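Side-chain contacts in tRNA dimethylallyltransferase (Staphylococcus epidermidis ATCC 12228, PDB 3D3Q), which probably transfers a dimethylallyl group from dimethylallyl diphosphate to adenine 37 of tRNAs that read codons beginning with uridine: residues Y79-K82 with K83-K87; T282-K285 with N286-V290. All blocks are in the same frame, centred on the assembly; numbering follows the deposited sequence.

Interaction 1: Y79-K82 with K83-K87; sequences YEFK and KRAEK
Arg84 reaches back one helical turn to Glu80 and forms a salt bridge in which a single carboxylate oxygen takes two N-H groups. Glu80 OE1 lies 2.8 Å from Arg84 NE and 2.8 Å from Arg84 NH2, close to the guanidinium plane and at its side edge. The two flat groups are nonetheless turned steeply, their planes 81° apart: NE meets OE1 from above the carboxylate plane, whereas NH2 comes nearly end-on to the C-O bond. This is therefore a forked grip on one oxygen, not the flat pairing of two oxygens with two nitrogens. A bend at chi2 (50°) swings the Glu80 carboxylate round to the arginine, which runs extended from CG to NE.

Lys82 and Glu86 are spaced alike but stop short of a bridge. Lys82 NZ stays 4.6 Å from Glu86 OE2, beyond salt-bridge distance, so any attraction is probably weak; the ammonium also makes a weak hydrogen bond to Ser111 O.

Beneath these side chains run the backbone bonds from residue i+4 to residue i, including Lys83 N to Tyr79 O at 2.8 Å and Ala85 N to Phe81 O at 2.7 Å.

Packing follows the same spacing. Ala85 CB sits over a face of the buried Phe81 ring, 4.2 Å from the ring centroid and 25° off its normal, a CH-pi contact. On the exposed flank, Lys83 CB lies over a face of the Tyr79 ring, displaced toward the rim and 4.2 Å from Tyr79 CZ.

Charged pairs on the partly exposed sides and Phe81 with Ala85 on the buried side, all at i to i+4, fit an amphipathic alpha-helix, here helix 78-94 of a P-loop NTPase fold, with Phe81 packed on loop residues Met66 and Phe76.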
ATOM      1  N   TYR A  79     -13.106   8.210  -1.865  1.00 44.68           N
ATOM      2  CA  TYR A  79     -13.539   9.343  -1.045  1.00 46.27           C
ATOM      3  C   TYR A  79     -14.330   8.890   0.166  1.00 44.55           C
ATOM      4  O   TYR A  79     -14.171   9.443   1.256  1.00 43.90           O
ATOM      5  CB  TYR A  79     -14.374  10.364  -1.844  1.00 52.71           C
ATOM      6  CG  TYR A  79     -14.952  11.507  -0.993  1.00 58.76           C
ATOM      7  CD1 TYR A  79     -16.325  11.554  -0.688  1.00 61.33           C
ATOM      8  CD2 TYR A  79     -14.121  12.512  -0.456  1.00 60.40           C
ATOM      9  CE1 TYR A  79     -16.861  12.567   0.136  1.00 63.02           C
ATOM     10  CE2 TYR A  79     -14.648  13.535   0.374  1.00 62.10           C
ATOM     11  CZ  TYR A  79     -16.016  13.553   0.665  1.00 63.41           C
ATOM     12  OH  TYR A  79     -16.551  14.542   1.477  1.00 62.92           O
ATOM     13  N   GLU A  80     -15.184   7.892  -0.013  1.00 42.75           N
ATOM     14  CA  GLU A  80     -15.973   7.397   1.107  1.00 41.93           C
ATOM     15  C   GLU A  80     -15.011   7.127   2.272  1.00 40.72           C
ATOM     16  O   GLU A  80     -15.281   7.507   3.412  1.00 41.10           O
ATOM     17  CB  GLU A  80     -16.732   6.120   0.697  1.00 41.99           C
ATOM     18  CG  GLU A  80     -17.610   5.511   1.788  1.00 43.40           C
ATOM     19  CD  GLU A  80     -18.543   6.512   2.460  1.00 44.68           C
ATOM     20  OE1 GLU A  80     -19.283   6.092   3.378  1.00 44.88           O
ATOM     21  OE2 GLU A  80     -18.546   7.707   2.080  1.00 44.63           O
ATOM     22  N   PHE A  81     -13.874   6.508   1.954  1.00 38.87           N
ATOM     23  CA  PHE A  81     -12.825   6.177   2.926  1.00 36.19           C
ATOM     24  C   PHE A  81     -12.231   7.454   3.520  1.00 36.54           C
ATOM     25  O   PHE A  81     -11.968   7.533   4.723  1.00 35.85           O
ATOM     26  CB  PHE A  81     -11.732   5.338   2.227  1.00 33.12           C
ATOM     27  CG  PHE A  81     -10.414   5.298   2.963  1.00 30.51           C
ATOM     28  CD1 PHE A  81     -10.323   4.749   4.231  1.00 29.09           C
ATOM     29  CD2 PHE A  81      -9.268   5.844   2.393  1.00 30.08           C
ATOM     30  CE1 PHE A  81      -9.124   4.752   4.920  1.00 28.28           C
ATOM     31  CE2 PHE A  81      -8.061   5.848   3.081  1.00 28.60           C
ATOM     32  CZ  PHE A  81      -7.993   5.304   4.343  1.00 27.92           C
ATOM     33  N   LYS A  82     -12.033   8.458   2.668  1.00 37.42           N
ATOM     34  CA  LYS A  82     -11.467   9.740   3.092  1.00 38.62           C
ATOM     35  C   LYS A  82     -12.379  10.480   4.074  1.00 38.47           C
ATOM     36  O   LYS A  82     -11.923  11.005   5.091  1.00 36.19           O
ATOM     37  CB  LYS A  82     -11.201  10.630   1.868  1.00 39.34           C
ATOM     38  CG  LYS A  82     -10.563  11.964   2.193  1.00 38.40           C
ATOM     39  CD  LYS A  82     -10.427  12.824   0.956  1.00 39.39           C
ATOM     40  CE  LYS A  82      -9.938  14.214   1.339  1.00 41.17           C
ATOM     41  NZ  LYS A  82      -9.341  14.969   0.191  1.00 42.70           N
ATOM     42  N   LYS A  83     -13.668  10.515   3.759  1.00 39.75           N
ATOM     43  CA  LYS A  83     -14.636  11.187   4.610  1.00 40.53           C
ATOM     44  C   LYS A  83     -14.624  10.589   6.008  1.00 40.76           C
ATOM     45  O   LYS A  83     -14.526  11.322   7.000  1.00 41.80           O
ATOM     46  CB  LYS A  83     -16.041  11.079   4.011  1.00 40.74           C
ATOM     47  CG  LYS A  83     -17.100  11.738   4.863  1.00 42.46           C
ATOM     48  CD  LYS A  83     -18.474  11.700   4.220  1.00 45.99           C
ATOM     49  CE  LYS A  83     -19.448  12.571   5.019  1.00 48.24           C
ATOM     50  NZ  LYS A  83     -20.818  12.633   4.425  1.00 50.23           N
ATOM     51  N   ARG A  84     -14.720   9.256   6.080  1.00 40.35           N
ATOM     52  CA  ARG A  84     -14.727   8.514   7.363  1.00 39.35           C
ATOM     53  C   ARG A  84     -13.374   8.531   8.077  1.00 37.92           C
ATOM     54  O   ARG A  84     -13.316   8.666   9.296  1.00 36.85           O
ATOM     55  CB  ARG A  84     -15.143   7.049   7.152  1.00 36.67           C
ATOM     56  CG  ARG A  84     -16.485   6.868   6.502  1.00 36.15           C
ATOM     57  CD  ARG A  84     -16.962   5.428   6.609  1.00 38.44           C
ATOM     58  NE  ARG A  84     -18.188   5.226   5.839  1.00 40.06           N
ATOM     59  CZ  ARG A  84     -19.291   4.650   6.304  1.00 40.78           C
ATOM     60  NH1 ARG A  84     -19.340   4.200   7.555  1.00 40.28           N
ATOM     61  NH2 ARG A  84     -20.353   4.539   5.513  1.00 41.15           N
ATOM     62  N   ALA A  85     -12.298   8.383   7.311  1.00 37.30           N
ATOM     63  CA  ALA A  85     -10.970   8.395   7.882  1.00 38.07           C
ATOM     64  C   ALA A  85     -10.618   9.765   8.481  1.00 38.96           C
ATOM     65  O   ALA A  85     -10.064   9.825   9.572  1.00 38.84           O
ATOM     66  CB  ALA A  85      -9.943   7.983   6.836  1.00 37.62           C
ATOM     67  N   GLU A  86     -10.944  10.860   7.792  1.00 40.01           N
ATOM     68  CA  GLU A  86     -10.630  12.197   8.311  1.00 40.70           C
ATOM     69  C   GLU A  86     -11.293  12.443   9.653  1.00 39.19           C
ATOM     70  O   GLU A  86     -10.707  13.069  10.528  1.00 37.95           O
ATOM     71  CB  GLU A  86     -11.069  13.304   7.336  1.00 43.09           C
ATOM     72  CG  GLU A  86     -10.412  13.258   5.960  1.00 48.93           C
ATOM     73  CD  GLU A  86     -10.808  14.424   5.053  1.00 52.55           C
ATOM     74  OE1 GLU A  86     -10.358  15.563   5.312  1.00 56.38           O
ATOM     75  OE2 GLU A  86     -11.578  14.211   4.083  1.00 54.39           O
ATOM     76  N   LYS A  87     -12.514  11.955   9.819  1.00 38.58           N
ATOM     77  CA  LYS A  87     -13.206  12.154  11.078  1.00 38.74           C
ATOM     78  C   LYS A  87     -12.497  11.373  12.185  1.00 37.94           C
ATOM     79  O   LYS A  87     -12.211  11.927  13.241  1.00 37.92           O
ATOM     80  CB  LYS A  87     -14.673  11.722  10.955  1.00 40.10           C
ATOM     81  CG  LYS A  87     -15.475  12.529   9.930  1.00 40.60           C
ATOM     82  CD  LYS A  87     -16.826  11.879   9.634  1.00 42.69           C
ATOM     83  CE  LYS A  87     -17.603  12.629   8.533  1.00 42.87           C
ATOM     84  NZ  LYS A  87     -18.819  11.893   8.037  1.00 39.82           N
TER

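Interaction 2: T282-K285 with N286-V290; sequences TWFK and NKMNV
Thr282 meets Asn286 mainly through the backbone: Asn286 N donates to Thr282 O at 3.1 Å, from within the carbonyl plane but with a bent N-H...O angle of 136°. Lys285 N shares that acceptor, so the i+3 and i+4 amides converge on one carbonyl. The side chains add a looser touch, Thr282 CG2 to Asn286 OD1 at 3.7 Å, while Thr282 OG1 turns back to Lys278 O.

Trp283 packs against two residues in different ways. Lys287 lies over a face of the indole, its CB 3.5 Å from the centroid of the six-membered ring and 9° off the normal, a CH-pi contact made by the aliphatic part of the lysine. Met288, a selenomethionine, instead comes to the rim: its SE is 4.8 Å from the same centroid and 81° off the normal, an edge-on Met-aromatic contact. Bends at chi2 and chi3 fold the Met288 chain so that CG and SE both border Trp283 CZ3.

These contacts sit where helix 262-286 gives way to the loop leading into strand 291-294, an edge strand of the parallel sheet. Residues 282-285 belong to a region that, by similarity, contacts substrate tRNA.

Phe284 is buried and runs beside Met288 in the same direction, with CD1 3.6 Å from Met288 CG. Val290 CG2 crosses to the same ring atom at 4.2 Å. Ile109 of helix 106-113 touches both Phe284 and Met288, and Leu200 of strand 197-204 touches Met288 and Val290.

The bent Lys285 chain ends in a salt bridge with Glu204 and a cation-pi contact with Trp292.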
ATOM      1  N   THR A 282       4.404  -0.965  -7.474  1.00 46.51           N
ATOM      2  CA  THR A 282       4.842  -0.025  -8.489  1.00 46.62           C
ATOM      3  C   THR A 282       4.341   1.392  -8.228  1.00 47.68           C
ATOM      4  O   THR A 282       5.107   2.351  -8.319  1.00 48.50           O
ATOM      5  CB  THR A 282       4.376  -0.481  -9.877  1.00 46.54           C
ATOM      6  OG1 THR A 282       4.876  -1.796 -10.145  1.00 44.95           O
ATOM      7  CG2 THR A 282       4.885   0.463 -10.941  1.00 48.15           C
ATOM      8  N   TRP A 283       3.056   1.512  -7.900  1.00 49.10           N
ATOM      9  CA  TRP A 283       2.413   2.800  -7.619  1.00 48.96           C
ATOM     10  C   TRP A 283       3.055   3.526  -6.434  1.00 48.30           C
ATOM     11  O   TRP A 283       3.351   4.714  -6.522  1.00 48.47           O
ATOM     12  CB  TRP A 283       0.926   2.589  -7.313  1.00 50.31           C
ATOM     13  CG  TRP A 283       0.068   3.793  -7.548  1.00 53.10           C
ATOM     14  CD1 TRP A 283      -0.673   4.062  -8.662  1.00 53.65           C
ATOM     15  CD2 TRP A 283      -0.097   4.921  -6.678  1.00 53.31           C
ATOM     16  NE1 TRP A 283      -1.289   5.276  -8.536  1.00 53.64           N
ATOM     17  CE2 TRP A 283      -0.961   5.821  -7.326  1.00 53.34           C
ATOM     18  CE3 TRP A 283       0.382   5.245  -5.407  1.00 54.28           C
ATOM     19  CZ2 TRP A 283      -1.330   7.038  -6.767  1.00 55.15           C
ATOM     20  CZ3 TRP A 283       0.015   6.457  -4.842  1.00 54.82           C
ATOM     21  CH2 TRP A 283      -0.844   7.338  -5.521  1.00 55.31           C
ATOM     22  N   PHE A 284       3.251   2.810  -5.330  1.00 47.17           N
ATOM     23  CA  PHE A 284       3.843   3.391  -4.135  1.00 45.95           C
ATOM     24  C   PHE A 284       5.293   3.783  -4.327  1.00 46.16           C
ATOM     25  O   PHE A 284       5.904   4.369  -3.438  1.00 47.88           O
ATOM     26  CB  PHE A 284       3.723   2.432  -2.944  1.00 42.99           C
ATOM     27  CG  PHE A 284       2.418   2.545  -2.211  1.00 40.18           C
ATOM     28  CD1 PHE A 284       2.062   3.736  -1.598  1.00 38.71           C
ATOM     29  CD2 PHE A 284       1.530   1.472  -2.160  1.00 40.20           C
ATOM     30  CE1 PHE A 284       0.848   3.858  -0.938  1.00 38.81           C
ATOM     31  CE2 PHE A 284       0.304   1.581  -1.502  1.00 38.51           C
ATOM     32  CZ  PHE A 284      -0.036   2.776  -0.895  1.00 39.99           C
ATOM     33  N   LYS A 285       5.866   3.467  -5.475  1.00 46.47           N
ATOM     34  CA  LYS A 285       7.246   3.843  -5.690  1.00 47.62           C
ATOM     35  C   LYS A 285       7.367   4.950  -6.712  1.00 48.73           C
ATOM     36  O   LYS A 285       8.334   5.700  -6.697  1.00 49.63           O
ATOM     37  CB  LYS A 285       8.054   2.643  -6.132  1.00 47.52           C
ATOM     38  CG  LYS A 285       8.050   1.557  -5.094  1.00 49.56           C
ATOM     39  CD  LYS A 285       9.105   0.499  -5.388  1.00 51.10           C
ATOM     40  CE  LYS A 285      10.467   0.848  -4.779  1.00 51.69           C
ATOM     41  NZ  LYS A 285      10.560   0.612  -3.304  1.00 51.69           N
ATOM     42  N   ASN A 286       6.374   5.060  -7.586  1.00 49.04           N
ATOM     43  CA  ASN A 286       6.371   6.072  -8.624  1.00 50.46           C
ATOM     44  C   ASN A 286       5.385   7.210  -8.378  1.00 50.96           C
ATOM     45  O   ASN A 286       5.070   7.965  -9.292  1.00 51.83           O
ATOM     46  CB  ASN A 286       6.041   5.418  -9.966  1.00 52.33           C
ATOM     47  CG  ASN A 286       7.040   4.359 -10.361  1.00 54.53           C
ATOM     48  OD1 ASN A 286       6.800   3.575 -11.288  1.00 55.13           O
ATOM     49  ND2 ASN A 286       8.172   4.327  -9.665  1.00 55.49           N
ATOM     50  N   LYS A 287       4.889   7.345  -7.158  1.00 49.95           N
ATOM     51  CA  LYS A 287       3.916   8.392  -6.892  1.00 50.52           C
ATOM     52  C   LYS A 287       4.068   8.941  -5.497  1.00 51.97           C
ATOM     53  O   LYS A 287       3.805  10.117  -5.240  1.00 52.44           O
ATOM     54  CB  LYS A 287       2.492   7.846  -7.033  1.00 50.17           C
ATOM     55  CG  LYS A 287       2.150   7.213  -8.366  1.00 48.41           C
ATOM     56  CD  LYS A 287       1.922   8.264  -9.426  1.00 49.42           C
ATOM     57  CE  LYS A 287       1.275   7.661 -10.671  1.00 50.59           C
ATOM     58  NZ  LYS A 287      -0.049   7.022 -10.387  1.00 50.42           N
HETATM   59  N   MSE A 288       4.482   8.076  -4.585  1.00 54.12           N
HETATM   60  CA  MSE A 288       4.639   8.463  -3.192  1.00 56.02           C
HETATM   61  C   MSE A 288       6.081   8.456  -2.783  1.00 54.23           C
HETATM   62  O   MSE A 288       6.926   7.800  -3.391  1.00 53.68           O
HETATM   63  CB  MSE A 288       3.906   7.487  -2.278  1.00 61.19           C
HETATM   64  CG  MSE A 288       2.513   7.109  -2.712  1.00 67.84           C
HETATM   65 SE   MSE A 288       1.219   8.425  -2.265  1.00 79.05          SE
HETATM   66  CE  MSE A 288       0.900   7.900  -0.428  1.00 75.12           C
ATOM     67  N   ASN A 289       6.348   9.189  -1.723  1.00 53.34           N
ATOM     68  CA  ASN A 289       7.678   9.243  -1.189  1.00 53.29           C
ATOM     69  C   ASN A 289       7.573   8.433   0.091  1.00 50.83           C
ATOM     70  O   ASN A 289       7.329   8.972   1.165  1.00 49.74           O
ATOM     71  CB  ASN A 289       8.071  10.683  -0.881  1.00 56.36           C
ATOM     72  CG  ASN A 289       9.501  10.794  -0.424  1.00 58.29           C
ATOM     73  OD1 ASN A 289      10.424  10.415  -1.153  1.00 58.96           O
ATOM     74  ND2 ASN A 289       9.702  11.301   0.790  1.00 59.23           N
ATOM     75  N   VAL A 290       7.723   7.125  -0.048  1.00 48.80           N
ATOM     76  CA  VAL A 290       7.633   6.216   1.079  1.00 47.23           C
ATOM     77  C   VAL A 290       9.002   5.825   1.629  1.00 45.86           C
ATOM     78  O   VAL A 290       9.963   5.667   0.872  1.00 44.14           O
ATOM     79  CB  VAL A 290       6.925   4.906   0.678  1.00 46.63           C
ATOM     80  CG1 VAL A 290       6.634   4.077   1.907  1.00 46.42           C
ATOM     81  CG2 VAL A 290       5.664   5.212  -0.093  1.00 46.08           C
TER

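In the fold
From the N terminus, helix 78-94 comes first, and interaction 1 lies wholly within it, spanning adjacent turns without closing a loop. Much later in the chain, interaction 2 spans the end of helix 262-286 and folds the following loop back against it before strand 291-294. The two are in series, neither nested nor crossed; the centres of interaction 1 and interaction 2 are about 21 Å apart, and their nearest atoms about 9 Å. Helix 106-113 is a common neighbour, by a weak bond to interaction 1 and by apolar packing to interaction 2. Phe81 and Phe284 have side chains about 7 and 6 Å from that of Thr105, a tRNA-contacting site by similarity.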